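Local coordinates for mandelate racemase/muconate lactonizing enzyme-like protein (Rubrobacter xylanophilus DSM 9941, PDB 3CYJ), which belongs to the mandelate racemase/muconate lactonizing enzyme family of the enolase superfamily and holds a sodium ion in its barrel domain, at residues A[9-14]-A[60-65]; A[37-42]-A[106-111]; A[49-54]-A[350-355]; A[80-85]-A[100-105]. All coordinates share one frame; numbering follows the deposited sequence.

Contact 1. Residues A[9-14]-A[60-65]; sequences ERLEVS and RFVESK
Val13 points from strand 9-14 at Val62 and Glu63 of helix 60-65, and carries most of the contact. Val13 CB lies 3.9 Å from Glu63 OE2. From there the two methyls diverge. With CG1 anti to the backbone N (chi1 -169°), CG2 stands beside that nitrogen and is the branch that reaches the helix. Val13 CG2 presses on Val62 CG1 at 3.3 Å, closer than methyl groups usually come. Val13 CG2 also touches Val62 CB at 3.8 Å and Glu63 CG at 4.1 Å. The packing at this one point is therefore tight. The Glu63 side chain does not start straight at the strand, but its extended chain brings the carboxylate up to Val13 CB. Glu63 OE1 is 4.0 Å from Arg60 NE. That pair is long and rests on charge alone, since no N-H points at the oxygen. Two residues earlier on the strand, Leu11 adds a looser touch, with Leu11 CD1 4.2 Å from Val62 CG1. The two side chains cross at about a right angle. No hydrogen bond joins the segments, which run nearly antiparallel at 155°. Leu11 also packs on Ala67 and Ala70, further along helix 57-70. Val62 also packs on Ala101 and Val105 of helix 97-116. Strand 33-43 pairs with strand 8-26 in the sheet, and Ser64 OG forms a hydrogen bond with Asp55 OD1 of a second subunit.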
loop_
_atom_site.group_PDB
_atom_site.type_symbol
_atom_site.label_atom_id
_atom_site.label_comp_id
_atom_site.label_asym_id
_atom_site.label_seq_id
_atom_site.Cartn_x
_atom_site.Cartn_y
_atom_site.Cartn_z
ATOM N N GLU A 9 8.277 -27.088 -43.579
ATOM C CA GLU A 9 9.213 -27.089 -44.699
ATOM C C GLU A 9 9.494 -25.663 -45.168
ATOM O O GLU A 9 10.623 -25.315 -45.512
ATOM C CB GLU A 9 8.699 -27.984 -45.858
ATOM N N ARG A 10 8.485 -24.809 -45.128
ATOM C CA ARG A 10 8.595 -23.562 -45.822
ATOM C C ARG A 10 7.521 -22.578 -45.333
ATOM O O ARG A 10 6.374 -22.954 -45.153
ATOM C CB ARG A 10 8.431 -23.858 -47.321
ATOM C CG ARG A 10 8.573 -22.670 -48.249
ATOM C CD ARG A 10 8.702 -23.105 -49.718
ATOM N NE ARG A 10 7.576 -23.896 -50.222
ATOM C CZ ARG A 10 6.538 -23.360 -50.844
ATOM N NH1 ARG A 10 6.485 -22.034 -50.992
ATOM N NH2 ARG A 10 5.557 -24.142 -51.298
ATOM N N LEU A 11 7.909 -21.318 -45.136
ATOM C CA LEU A 11 6.953 -20.249 -44.850
ATOM C C LEU A 11 6.877 -19.294 -46.016
ATOM O O LEU A 11 7.904 -18.888 -46.517
ATOM C CB LEU A 11 7.409 -19.432 -43.647
ATOM C CG LEU A 11 7.327 -19.957 -42.243
ATOM C CD1 LEU A 11 7.435 -18.683 -41.408
ATOM C CD2 LEU A 11 6.023 -20.695 -42.065
ATOM N N GLU A 12 5.679 -18.932 -46.438
ATOM C CA GLU A 12 5.527 -17.920 -47.476
ATOM C C GLU A 12 4.821 -16.726 -46.863
ATOM O O GLU A 12 3.814 -16.882 -46.202
ATOM C CB GLU A 12 4.653 -18.398 -48.654
ATOM C CG GLU A 12 4.934 -19.794 -49.179
ATOM C CD GLU A 12 3.941 -20.205 -50.296
ATOM O OE1 GLU A 12 4.411 -20.390 -51.474
ATOM O OE2 GLU A 12 2.707 -20.327 -50.006
ATOM N N VAL A 13 5.316 -15.536 -47.142
ATOM C CA VAL A 13 4.740 -14.330 -46.613
ATOM C C VAL A 13 4.287 -13.448 -47.779
ATOM O O VAL A 13 4.991 -13.327 -48.759
ATOM C CB VAL A 13 5.800 -13.513 -45.747
ATOM C CG1 VAL A 13 5.115 -12.410 -44.986
ATOM C CG2 VAL A 13 6.530 -14.413 -44.801
ATOM N N SER A 14 3.130 -12.807 -47.629
ATOM C CA SER A 14 2.592 -11.901 -48.623
ATOM C C SER A 14 1.689 -10.920 -47.902
ATOM O O SER A 14 1.364 -11.134 -46.746
ATOM C CB SER A 14 1.855 -12.675 -49.729
ATOM O OG SER A 14 0.772 -13.442 -49.216
ATOM N N ARG A 60 8.389 -8.307 -43.935
ATOM C CA ARG A 60 9.856 -8.321 -43.904
ATOM C C ARG A 60 10.453 -8.879 -42.571
ATOM O O ARG A 60 11.449 -9.661 -42.573
ATOM C CB ARG A 60 10.387 -6.890 -44.211
ATOM C CG ARG A 60 11.905 -6.887 -44.463
ATOM C CD ARG A 60 12.235 -7.751 -45.751
ATOM N NE ARG A 60 13.602 -8.259 -45.751
ATOM C CZ ARG A 60 14.654 -7.591 -46.236
ATOM N NH1 ARG A 60 14.505 -6.352 -46.753
ATOM N NH2 ARG A 60 15.863 -8.165 -46.204
ATOM N N PHE A 61 9.842 -8.497 -41.430
ATOM C CA PHE A 61 10.227 -9.064 -40.135
ATOM C C PHE A 61 10.096 -10.601 -40.105
ATOM O O PHE A 61 10.978 -11.296 -39.620
ATOM C CB PHE A 61 9.382 -8.449 -38.986
ATOM C CG PHE A 61 9.974 -8.675 -37.600
ATOM C CD1 PHE A 61 10.705 -7.679 -36.963
ATOM C CD2 PHE A 61 9.787 -9.903 -36.928
ATOM C CE1 PHE A 61 11.268 -7.902 -35.653
ATOM C CE2 PHE A 61 10.318 -10.125 -35.648
ATOM C CZ PHE A 61 11.065 -9.116 -35.010
ATOM N N VAL A 62 8.968 -11.123 -40.575
ATOM C CA VAL A 62 8.801 -12.606 -40.721
ATOM C C VAL A 62 9.918 -13.228 -41.560
ATOM O O VAL A 62 10.565 -14.211 -41.145
ATOM C CB VAL A 62 7.432 -12.984 -41.355
ATOM C CG1 VAL A 62 7.324 -14.499 -41.632
ATOM C CG2 VAL A 62 6.270 -12.450 -40.479
ATOM N N GLU A 63 10.168 -12.642 -42.738
ATOM C CA GLU A 63 11.209 -13.201 -43.628
ATOM C C GLU A 63 12.541 -13.211 -42.909
ATOM O O GLU A 63 13.232 -14.224 -42.879
ATOM C CB GLU A 63 11.306 -12.417 -44.940
ATOM C CG GLU A 63 10.062 -12.627 -45.750
ATOM C CD GLU A 63 9.836 -11.572 -46.855
ATOM O OE1 GLU A 63 10.663 -10.635 -47.056
ATOM O OE2 GLU A 63 8.779 -11.672 -47.511
ATOM N N SER A 64 12.860 -12.070 -42.285
ATOM C CA SER A 64 14.195 -11.828 -41.792
ATOM C C SER A 64 14.465 -12.609 -40.528
ATOM O O SER A 64 15.561 -13.158 -40.352
ATOM C CB SER A 64 14.375 -10.336 -41.571
ATOM O OG SER A 64 15.508 -10.096 -40.755
ATOM N N LYS A 65 13.485 -12.655 -39.623
ATOM C CA LYS A 65 13.760 -13.205 -38.301
ATOM C C LYS A 65 13.025 -14.536 -38.026
ATOM O O LYS A 65 13.503 -15.333 -37.258
ATOM C CB LYS A 65 13.384 -12.199 -37.183
ATOM C CG LYS A 65 14.217 -10.934 -37.121
ATOM C CD LYS A 65 15.736 -11.248 -37.071
ATOM C CE LYS A 65 16.149 -11.846 -35.790
ATOM N NZ LYS A 65 17.579 -12.361 -35.832
#

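Contact 2. Residues A[37-42]-A[106-111]; sequences ILVEAH and DIALWD
Ala108 of helix 106-111 faces Val39 and Ala41 of strand 37-42, and most of the contact is made by methyl groups. The apolar pairs come first. Val39 CG1 is 4.0 Å from Ala108 CB. Having CG1 anti to the backbone N (chi1 177°) puts this methyl at Ala108. Ala41 CB is 4.2 Å from the same Ala108 CB, so one small methyl serves two strand residues that lie on the same side of the sheet. Ala41 CB also meets Leu109 CD2 at 4.0 Å. Leu109 starts from the helix pointing away from the strand, and only its far end returns to touch it. Methyl-to-carbonyl contacts are the second kind. Ala108 CB lies 3.7 Å from Val39 O, and Ala41 CB lies 4.2 Å from Ala108 O. Both are plain van der Waals contacts; no hydrogen bond crosses between the segments. Small side chains permit this closeness. The axes approach to 7.6 Å, and the CA atoms of Ala41 and Ala108 are 5.8 Å apart. The helix runs roughly with the strand, at 37°. Polar groups of the helix find partners away from the strand. Asp106 OD1 and Trp110 NE1 both bond to Thr278 OG1. All four touching residues are buried. The strand lies between strands 8-26 and 46-53, with backbone bonds to both. On the helix, Leu109 also packs on Val81 of helix 78-88, and Ile107 packs on Leu350 from the C-terminal part of the chain.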
loop_
_atom_site.group_PDB
_atom_site.type_symbol
_atom_site.label_atom_id
_atom_site.label_comp_id
_atom_site.label_asym_id
_atom_site.label_seq_id
_atom_site.Cartn_x
_atom_site.Cartn_y
_atom_site.Cartn_z
ATOM N N ILE A 37 -1.148 -9.012 -43.405
ATOM C CA ILE A 37 0.056 -9.728 -43.750
ATOM C C ILE A 37 -0.250 -11.206 -43.570
ATOM O O ILE A 37 -0.767 -11.592 -42.531
ATOM C CB ILE A 37 1.291 -9.266 -42.919
ATOM C CG1 ILE A 37 1.532 -7.751 -43.098
ATOM C CG2 ILE A 37 2.527 -10.076 -43.304
ATOM C CD1 ILE A 37 0.669 -6.864 -42.164
ATOM N N LEU A 38 0.068 -12.026 -44.578
ATOM C CA LEU A 38 -0.413 -13.398 -44.602
ATOM C C LEU A 38 0.765 -14.349 -44.607
ATOM O O LEU A 38 1.683 -14.190 -45.421
ATOM C CB LEU A 38 -1.321 -13.660 -45.840
ATOM C CG LEU A 38 -1.819 -15.150 -45.922
ATOM C CD1 LEU A 38 -2.980 -15.488 -44.931
ATOM C CD2 LEU A 38 -2.163 -15.477 -47.337
ATOM N N VAL A 39 0.768 -15.300 -43.682
ATOM C CA VAL A 39 1.803 -16.311 -43.648
ATOM C C VAL A 39 1.206 -17.662 -44.044
ATOM O O VAL A 39 0.088 -18.035 -43.588
ATOM C CB VAL A 39 2.482 -16.380 -42.232
ATOM C CG1 VAL A 39 3.539 -17.495 -42.130
ATOM C CG2 VAL A 39 3.079 -15.008 -41.861
ATOM N N GLU A 40 1.918 -18.373 -44.919
ATOM C CA GLU A 40 1.534 -19.752 -45.185
ATOM C C GLU A 40 2.640 -20.674 -44.815
ATOM O O GLU A 40 3.817 -20.494 -45.258
ATOM C CB GLU A 40 1.078 -19.985 -46.623
ATOM C CG GLU A 40 -0.098 -19.078 -47.000
ATOM C CD GLU A 40 -0.717 -19.493 -48.338
ATOM O OE1 GLU A 40 -0.017 -20.251 -49.046
ATOM O OE2 GLU A 40 -1.873 -19.089 -48.673
ATOM N N ALA A 41 2.257 -21.648 -43.981
ATOM C CA ALA A 41 3.186 -22.664 -43.513
ATOM C C ALA A 41 2.907 -23.995 -44.188
ATOM O O ALA A 41 1.785 -24.534 -44.097
ATOM C CB ALA A 41 3.126 -22.821 -42.012
ATOM N N HIS A 42 3.945 -24.508 -44.849
ATOM C CA HIS A 42 3.885 -25.732 -45.641
ATOM C C HIS A 42 4.619 -26.778 -44.887
ATOM O O HIS A 42 5.774 -26.535 -44.493
ATOM C CB HIS A 42 4.610 -25.528 -46.972
ATOM C CG HIS A 42 3.866 -24.647 -47.915
ATOM N ND1 HIS A 42 3.965 -23.272 -47.877
ATOM C CD2 HIS A 42 2.970 -24.935 -48.888
ATOM C CE1 HIS A 42 3.169 -22.745 -48.799
ATOM N NE2 HIS A 42 2.552 -23.732 -49.425
ATOM N N ASP A 106 2.514 -17.944 -35.667
ATOM C CA ASP A 106 1.947 -18.884 -34.725
ATOM C C ASP A 106 0.558 -19.424 -35.153
ATOM O O ASP A 106 0.239 -20.571 -34.923
ATOM C CB ASP A 106 1.849 -18.223 -33.353
ATOM C CG ASP A 106 1.295 -19.178 -32.286
ATOM O OD1 ASP A 106 2.065 -20.010 -31.728
ATOM O OD2 ASP A 106 0.096 -19.058 -31.984
ATOM N N ILE A 107 -0.268 -18.559 -35.724
ATOM C CA ILE A 107 -1.588 -18.921 -36.150
ATOM C C ILE A 107 -1.481 -19.854 -37.348
ATOM O O ILE A 107 -2.231 -20.818 -37.456
ATOM C CB ILE A 107 -2.384 -17.666 -36.552
ATOM C CG1 ILE A 107 -2.596 -16.747 -35.330
ATOM C CG2 ILE A 107 -3.702 -18.026 -37.200
ATOM C CD1 ILE A 107 -3.030 -15.377 -35.715
ATOM N N ALA A 108 -0.520 -19.574 -38.227
ATOM C CA ALA A 108 -0.255 -20.430 -39.369
ATOM C C ALA A 108 0.221 -21.819 -38.926
ATOM O O ALA A 108 -0.226 -22.826 -39.458
ATOM C CB ALA A 108 0.778 -19.743 -40.344
ATOM N N LEU A 109 1.147 -21.873 -37.971
ATOM C CA LEU A 109 1.602 -23.129 -37.419
ATOM C C LEU A 109 0.507 -23.986 -36.725
ATOM O O LEU A 109 0.545 -25.225 -36.788
ATOM C CB LEU A 109 2.741 -22.894 -36.448
ATOM C CG LEU A 109 3.983 -22.228 -37.075
ATOM C CD1 LEU A 109 5.118 -22.126 -36.057
ATOM C CD2 LEU A 109 4.429 -23.002 -38.279
ATOM N N TRP A 110 -0.435 -23.330 -36.064
ATOM C CA TRP A 110 -1.528 -24.015 -35.412
ATOM C C TRP A 110 -2.543 -24.479 -36.457
ATOM O O TRP A 110 -3.039 -25.606 -36.369
ATOM C CB TRP A 110 -2.224 -23.126 -34.377
ATOM C CG TRP A 110 -1.635 -23.210 -32.990
ATOM C CD1 TRP A 110 -0.825 -22.255 -32.349
ATOM C CD2 TRP A 110 -1.827 -24.272 -32.035
ATOM N NE1 TRP A 110 -0.493 -22.703 -31.096
ATOM C CE2 TRP A 110 -1.087 -23.931 -30.871
ATOM C CE3 TRP A 110 -2.516 -25.496 -32.064
ATOM C CZ2 TRP A 110 -1.047 -24.766 -29.737
ATOM C CZ3 TRP A 110 -2.469 -26.340 -30.936
ATOM C CH2 TRP A 110 -1.758 -25.967 -29.783
ATOM N N ASP A 111 -2.850 -23.598 -37.418
ATOM C CA ASP A 111 -3.643 -23.998 -38.597
ATOM C C ASP A 111 -3.022 -25.249 -39.239
ATOM O O ASP A 111 -3.685 -26.267 -39.462
ATOM C CB ASP A 111 -3.748 -22.885 -39.619
ATOM C CG ASP A 111 -4.888 -23.130 -40.659
ATOM O OD1 ASP A 111 -5.952 -23.717 -40.305
ATOM O OD2 ASP A 111 -4.747 -22.732 -41.831
#

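Contact 3. Residues A[49-54]-A[350-355]; sequences LGYTYG and LGLELK
The N-terminal capping domain and the C-terminal part of the chain meet here, through Leu49 and Tyr51 on one side and Leu350 and Leu352 on the other. Strand 46-53 is an outermost strand of the N-terminal sheet within this chain. Segment 350-355 comes past it as a turn followed by a short strand. Leu49 meets both leucines. Leu49 CD2 lies 4.1 Å from Leu350 CD1, while Leu49 CD1 touches the backbone at Leu352 O, 3.6 Å away. The chi1 of Leu49 is 102°, off the usual staggered positions. Leu350 CD1 also lies 3.6 Å from Leu49 O, so each of these two leucines sets a methyl against a carbonyl oxygen. Tyr51 offers the edge of its ring. Leu352 CD1 comes to Tyr51 CE2 at 4.1 Å, near the ring plane, and the two side chains stand at about a right angle. Tyr51 sets out toward 350-355, and with CG between the backbone N and carbonyl carbon (chi1 57°) its ring edge lies against Leu352. Its OH has weak hydrogen bonds to Glu326 OE2 and Val302 N. No hydrogen bond links the two segments directly. Asp111 of helix 97-116 joins them instead, with OD2 accepting from Leu49 N and OD1 from Leu350 N. Phe330 packs on both Leu49 and Leu352. A C-terminal segment that returns from the barrel to pack on the N-terminal domain is a feature of the enolase superfamily.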
loop_
_atom_site.group_PDB
_atom_site.type_symbol
_atom_site.label_atom_id
_atom_site.label_comp_id
_atom_site.label_asym_id
_atom_site.label_seq_id
_atom_site.Cartn_x
_atom_site.Cartn_y
_atom_site.Cartn_z
ATOM N N LEU A 49 -2.528 -21.497 -42.755
ATOM C CA LEU A 49 -2.359 -20.071 -42.860
ATOM C C LEU A 49 -2.732 -19.283 -41.580
ATOM O O LEU A 49 -3.583 -19.701 -40.777
ATOM C CB LEU A 49 -2.976 -19.545 -44.160
ATOM C CG LEU A 49 -4.314 -18.848 -44.150
ATOM C CD1 LEU A 49 -5.122 -19.326 -45.444
ATOM C CD2 LEU A 49 -4.969 -19.164 -42.817
ATOM N N GLY A 50 -2.012 -18.176 -41.391
ATOM C CA GLY A 50 -2.231 -17.232 -40.308
ATOM C C GLY A 50 -2.027 -15.842 -40.873
ATOM O O GLY A 50 -1.353 -15.697 -41.910
ATOM N N TYR A 51 -2.606 -14.820 -40.233
ATOM C CA TYR A 51 -2.401 -13.461 -40.707
ATOM C C TYR A 51 -2.370 -12.454 -39.558
ATOM O O TYR A 51 -2.700 -12.791 -38.420
ATOM C CB TYR A 51 -3.498 -13.072 -41.706
ATOM C CG TYR A 51 -4.913 -13.197 -41.129
ATOM C CD1 TYR A 51 -5.499 -12.113 -40.528
ATOM C CD2 TYR A 51 -5.653 -14.416 -41.201
ATOM C CE1 TYR A 51 -6.758 -12.180 -39.998
ATOM C CE2 TYR A 51 -6.954 -14.507 -40.643
ATOM C CZ TYR A 51 -7.495 -13.357 -40.044
ATOM O OH TYR A 51 -8.761 -13.309 -39.491
ATOM N N THR A 52 -1.977 -11.215 -39.861
ATOM C CA THR A 52 -2.121 -10.145 -38.886
ATOM C C THR A 52 -2.505 -8.923 -39.685
ATOM O O THR A 52 -2.460 -8.967 -40.919
ATOM C CB THR A 52 -0.791 -9.938 -38.045
ATOM O OG1 THR A 52 -1.044 -9.081 -36.920
ATOM C CG2 THR A 52 0.383 -9.402 -38.924
ATOM N N TYR A 53 -2.952 -7.862 -39.026
ATOM C CA TYR A 53 -3.232 -6.585 -39.693
ATOM C C TYR A 53 -2.217 -5.569 -39.149
ATOM O O TYR A 53 -2.040 -5.454 -37.931
ATOM C CB TYR A 53 -4.646 -6.106 -39.394
ATOM C CG TYR A 53 -5.699 -7.036 -39.939
ATOM C CD1 TYR A 53 -6.045 -6.997 -41.299
ATOM C CD2 TYR A 53 -6.338 -7.959 -39.125
ATOM C CE1 TYR A 53 -6.988 -7.842 -41.827
ATOM C CE2 TYR A 53 -7.310 -8.821 -39.641
ATOM C CZ TYR A 53 -7.630 -8.742 -41.005
ATOM O OH TYR A 53 -8.590 -9.540 -41.574
ATOM N N GLY A 54 -1.536 -4.847 -40.027
ATOM C CA GLY A 54 -0.500 -3.946 -39.547
ATOM C C GLY A 54 0.279 -3.401 -40.716
ATOM O O GLY A 54 -0.247 -3.354 -41.817
ATOM N N LEU A 350 -8.638 -23.507 -39.654
ATOM C CA LEU A 350 -9.465 -22.315 -39.636
ATOM C C LEU A 350 -10.575 -22.369 -40.673
ATOM O O LEU A 350 -11.489 -21.532 -40.670
ATOM C CB LEU A 350 -8.571 -21.081 -39.898
ATOM C CG LEU A 350 -7.596 -20.676 -38.748
ATOM C CD1 LEU A 350 -6.759 -19.441 -39.114
ATOM C CD2 LEU A 350 -8.386 -20.455 -37.414
ATOM N N GLY A 351 -10.469 -23.331 -41.595
ATOM C CA GLY A 351 -11.447 -23.502 -42.675
ATOM C C GLY A 351 -11.368 -22.360 -43.675
ATOM O O GLY A 351 -12.354 -22.066 -44.358
ATOM N N LEU A 352 -10.211 -21.693 -43.733
ATOM C CA LEU A 352 -10.042 -20.509 -44.592
ATOM C C LEU A 352 -9.136 -20.802 -45.803
ATOM O O LEU A 352 -8.054 -21.399 -45.667
ATOM C CB LEU A 352 -9.451 -19.319 -43.795
ATOM C CG LEU A 352 -10.272 -18.576 -42.721
ATOM C CD1 LEU A 352 -9.401 -17.563 -41.905
ATOM C CD2 LEU A 352 -11.571 -17.905 -43.262
ATOM N N GLU A 353 -9.587 -20.387 -46.985
ATOM C CA GLU A 353 -8.789 -20.562 -48.221
ATOM C C GLU A 353 -8.676 -19.243 -48.960
ATOM O O GLU A 353 -9.660 -18.518 -49.104
ATOM C CB GLU A 353 -9.375 -21.670 -49.112
ATOM N N LEU A 354 -7.464 -18.900 -49.396
ATOM C CA LEU A 354 -7.281 -17.597 -50.057
ATOM C C LEU A 354 -7.960 -17.648 -51.428
ATOM O O LEU A 354 -7.741 -18.596 -52.172
ATOM C CB LEU A 354 -5.790 -17.230 -50.180
ATOM C CG LEU A 354 -5.399 -15.848 -50.769
ATOM C CD1 LEU A 354 -5.902 -14.675 -49.931
ATOM C CD2 LEU A 354 -3.882 -15.733 -51.018
ATOM N N LYS A 355 -8.804 -16.663 -51.741
ATOM C CA LYS A 355 -9.290 -16.482 -53.097
ATOM C C LYS A 355 -8.148 -15.850 -53.896
ATOM O O LYS A 355 -7.968 -14.619 -53.872
ATOM C CB LYS A 355 -10.506 -15.559 -53.114
ATOM C CG LYS A 355 -11.662 -15.998 -52.213
ATOM C CD LYS A 355 -12.868 -15.088 -52.362
ATOM C CE LYS A 355 -13.960 -15.624 -51.532
ATOM N NZ LYS A 355 -15.072 -14.684 -51.289
#

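Contact 4. Residues A[80-85]-A[100-105]; sequences AVWARM and MAVSAV
Met85 of helix 80-85 and Val102 of helix 100-105 have the most surface buried by this contact, followed by Val105. Met85 uses two parts of its chain. Met85 CB meets Val102 CG2 at 4.2 Å, close to the backbone. Further out, Met85 SD lies 3.7 Å from Val105 CG1. The chain bends at the sulfur, with chi3 at -75°, and this brings Met85 CE round to the same methyl, Val105 CG1, also at 3.7 Å. Sulfur and terminal methyl thus both rest against one branch of Val105. Val102 uses its two methyls for different partners. While CG2 faces Met85, Val102 CG1 approaches the indole of Trp82, 3.7 Å from Trp82 CD1 and 3.8 Å from Trp82 NE1. It comes to the ring obliquely. Trp82 does not point straight at the other helix, but the end of its side chain comes nearer and meets Val102. Its NE1 has a weak hydrogen bond to Gly275 O. The helices run antiparallel at 162°, with axes 10.7 Å apart, and the longer side chains of Met85 and Trp82 span this distance. Val69 of helix 57-70 also packs on Met85, and Glu311 of a third subunit packs on Trp82. Across the contact itself the chemistry is purely apolar. With no hydrogen bond or salt bridge between the segments, the contact rests on the van der Waals fit of methyls, thioether and indole.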
loop_
_atom_site.group_PDB
_atom_site.type_symbol
_atom_site.label_atom_id
_atom_site.label_comp_id
_atom_site.label_asym_id
_atom_site.label_seq_id
_atom_site.Cartn_x
_atom_site.Cartn_y
_atom_site.Cartn_z
ATOM N N ALA A 80 6.486 -24.755 -29.062
ATOM C CA ALA A 80 7.951 -24.863 -29.018
ATOM C C ALA A 80 8.617 -23.904 -30.004
ATOM O O ALA A 80 9.716 -23.402 -29.728
ATOM C CB ALA A 80 8.418 -26.277 -29.317
ATOM N N VAL A 81 7.975 -23.662 -31.142
ATOM C CA VAL A 81 8.549 -22.704 -32.100
ATOM C C VAL A 81 8.371 -21.263 -31.576
ATOM O O VAL A 81 9.296 -20.420 -31.651
ATOM C CB VAL A 81 7.872 -22.850 -33.489
ATOM C CG1 VAL A 81 8.564 -21.940 -34.540
ATOM C CG2 VAL A 81 7.850 -24.322 -33.895
ATOM N N TRP A 82 7.171 -20.998 -31.044
ATOM C CA TRP A 82 6.847 -19.697 -30.486
ATOM C C TRP A 82 7.905 -19.274 -29.485
ATOM O O TRP A 82 8.392 -18.140 -29.539
ATOM C CB TRP A 82 5.484 -19.770 -29.837
ATOM C CG TRP A 82 4.859 -18.518 -29.319
ATOM C CD1 TRP A 82 3.988 -17.671 -29.998
ATOM C CD2 TRP A 82 4.931 -18.015 -27.975
ATOM N NE1 TRP A 82 3.549 -16.684 -29.158
ATOM C CE2 TRP A 82 4.100 -16.875 -27.909
ATOM C CE3 TRP A 82 5.620 -18.421 -26.819
ATOM C CZ2 TRP A 82 3.917 -16.146 -26.713
ATOM C CZ3 TRP A 82 5.444 -17.699 -25.644
ATOM C CH2 TRP A 82 4.614 -16.570 -25.602
ATOM N N ALA A 83 8.302 -20.201 -28.611
ATOM C CA ALA A 83 9.283 -19.891 -27.572
ATOM C C ALA A 83 10.626 -19.537 -28.185
ATOM O O ALA A 83 11.285 -18.576 -27.764
ATOM C CB ALA A 83 9.424 -21.039 -26.616
ATOM N N ARG A 84 11.052 -20.344 -29.140
ATOM C CA ARG A 84 12.295 -20.098 -29.878
ATOM C C ARG A 84 12.168 -18.754 -30.664
ATOM O O ARG A 84 13.144 -17.993 -30.741
ATOM C CB ARG A 84 12.641 -21.307 -30.800
ATOM C CG ARG A 84 13.023 -22.576 -30.027
ATOM C CD ARG A 84 13.040 -23.838 -30.924
ATOM N NE ARG A 84 13.723 -23.559 -32.189
ATOM C CZ ARG A 84 13.168 -23.757 -33.383
ATOM N NH1 ARG A 84 11.964 -24.334 -33.436
ATOM N NH2 ARG A 84 13.842 -23.441 -34.517
ATOM N N MET A 85 10.980 -18.447 -31.197
ATOM C CA MET A 85 10.819 -17.169 -31.915
ATOM C C MET A 85 10.991 -15.943 -30.981
ATOM O O MET A 85 11.732 -15.004 -31.307
ATOM C CB MET A 85 9.479 -17.100 -32.649
ATOM C CG MET A 85 9.369 -17.967 -33.971
ATOM S SD MET A 85 7.938 -17.638 -35.039
ATOM C CE MET A 85 6.573 -18.430 -34.129
ATOM N N MET A 100 3.325 -8.777 -33.823
ATOM C CA MET A 100 2.362 -8.987 -34.900
ATOM C C MET A 100 2.872 -10.116 -35.835
ATOM O O MET A 100 2.091 -10.984 -36.265
ATOM C CB MET A 100 2.161 -7.685 -35.671
ATOM C CG MET A 100 1.264 -6.751 -34.931
ATOM S SD MET A 100 0.774 -5.221 -35.719
ATOM C CE MET A 100 1.901 -4.240 -34.849
ATOM N N ALA A 101 4.187 -10.114 -36.096
ATOM C CA ALA A 101 4.805 -11.124 -36.950
ATOM C C ALA A 101 4.776 -12.497 -36.283
ATOM O O ALA A 101 4.350 -13.498 -36.914
ATOM C CB ALA A 101 6.244 -10.730 -37.327
ATOM N N VAL A 102 5.273 -12.572 -35.038
ATOM C CA VAL A 102 5.165 -13.839 -34.283
ATOM C C VAL A 102 3.716 -14.388 -34.290
ATOM O O VAL A 102 3.483 -15.576 -34.481
ATOM C CB VAL A 102 5.673 -13.701 -32.823
ATOM C CG1 VAL A 102 5.287 -14.923 -32.033
ATOM C CG2 VAL A 102 7.220 -13.553 -32.773
ATOM N N SER A 103 2.740 -13.516 -34.108
ATOM C CA SER A 103 1.338 -13.924 -34.040
ATOM C C SER A 103 0.868 -14.586 -35.339
ATOM O O SER A 103 0.260 -15.662 -35.324
ATOM C CB SER A 103 0.468 -12.685 -33.767
ATOM O OG SER A 103 0.762 -12.177 -32.478
ATOM N N ALA A 104 1.129 -13.916 -36.459
ATOM C CA ALA A 104 0.758 -14.420 -37.779
ATOM C C ALA A 104 1.389 -15.781 -38.000
ATOM O O ALA A 104 0.720 -16.695 -38.446
ATOM C CB ALA A 104 1.244 -13.438 -38.877
ATOM N N VAL A 105 2.682 -15.910 -37.697
ATOM C CA VAL A 105 3.366 -17.180 -37.848
ATOM C C VAL A 105 2.796 -18.292 -36.922
ATOM O O VAL A 105 2.581 -19.420 -37.349
ATOM C CB VAL A 105 4.848 -17.037 -37.611
ATOM C CG1 VAL A 105 5.519 -18.401 -37.697
ATOM C CG2 VAL A 105 5.467 -16.132 -38.649
#

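From the N terminus, 9-14 opens contact 1, then 37-42 opens contact 2 and 49-54 opens contact 3. Contact 1 closes first, at 60-65, so it crosses both of the others. Contact 4 follows in series with contact 1. It closes the short loop from 80-85 to 100-105 and is nested inside the loops of contacts 2 and 3. Contact 2 closes immediately afterwards, at 106-111 on the same helix 97-116. Contact 3, which crosses contact 2, closes only at 350-355, after the barrel strands from 132-137 to 313-319. Contacts 1, 2 and 4 tie the N-terminal sheet to its helices and those helices to each other. Contact 3 brings the C-terminal part back to that domain.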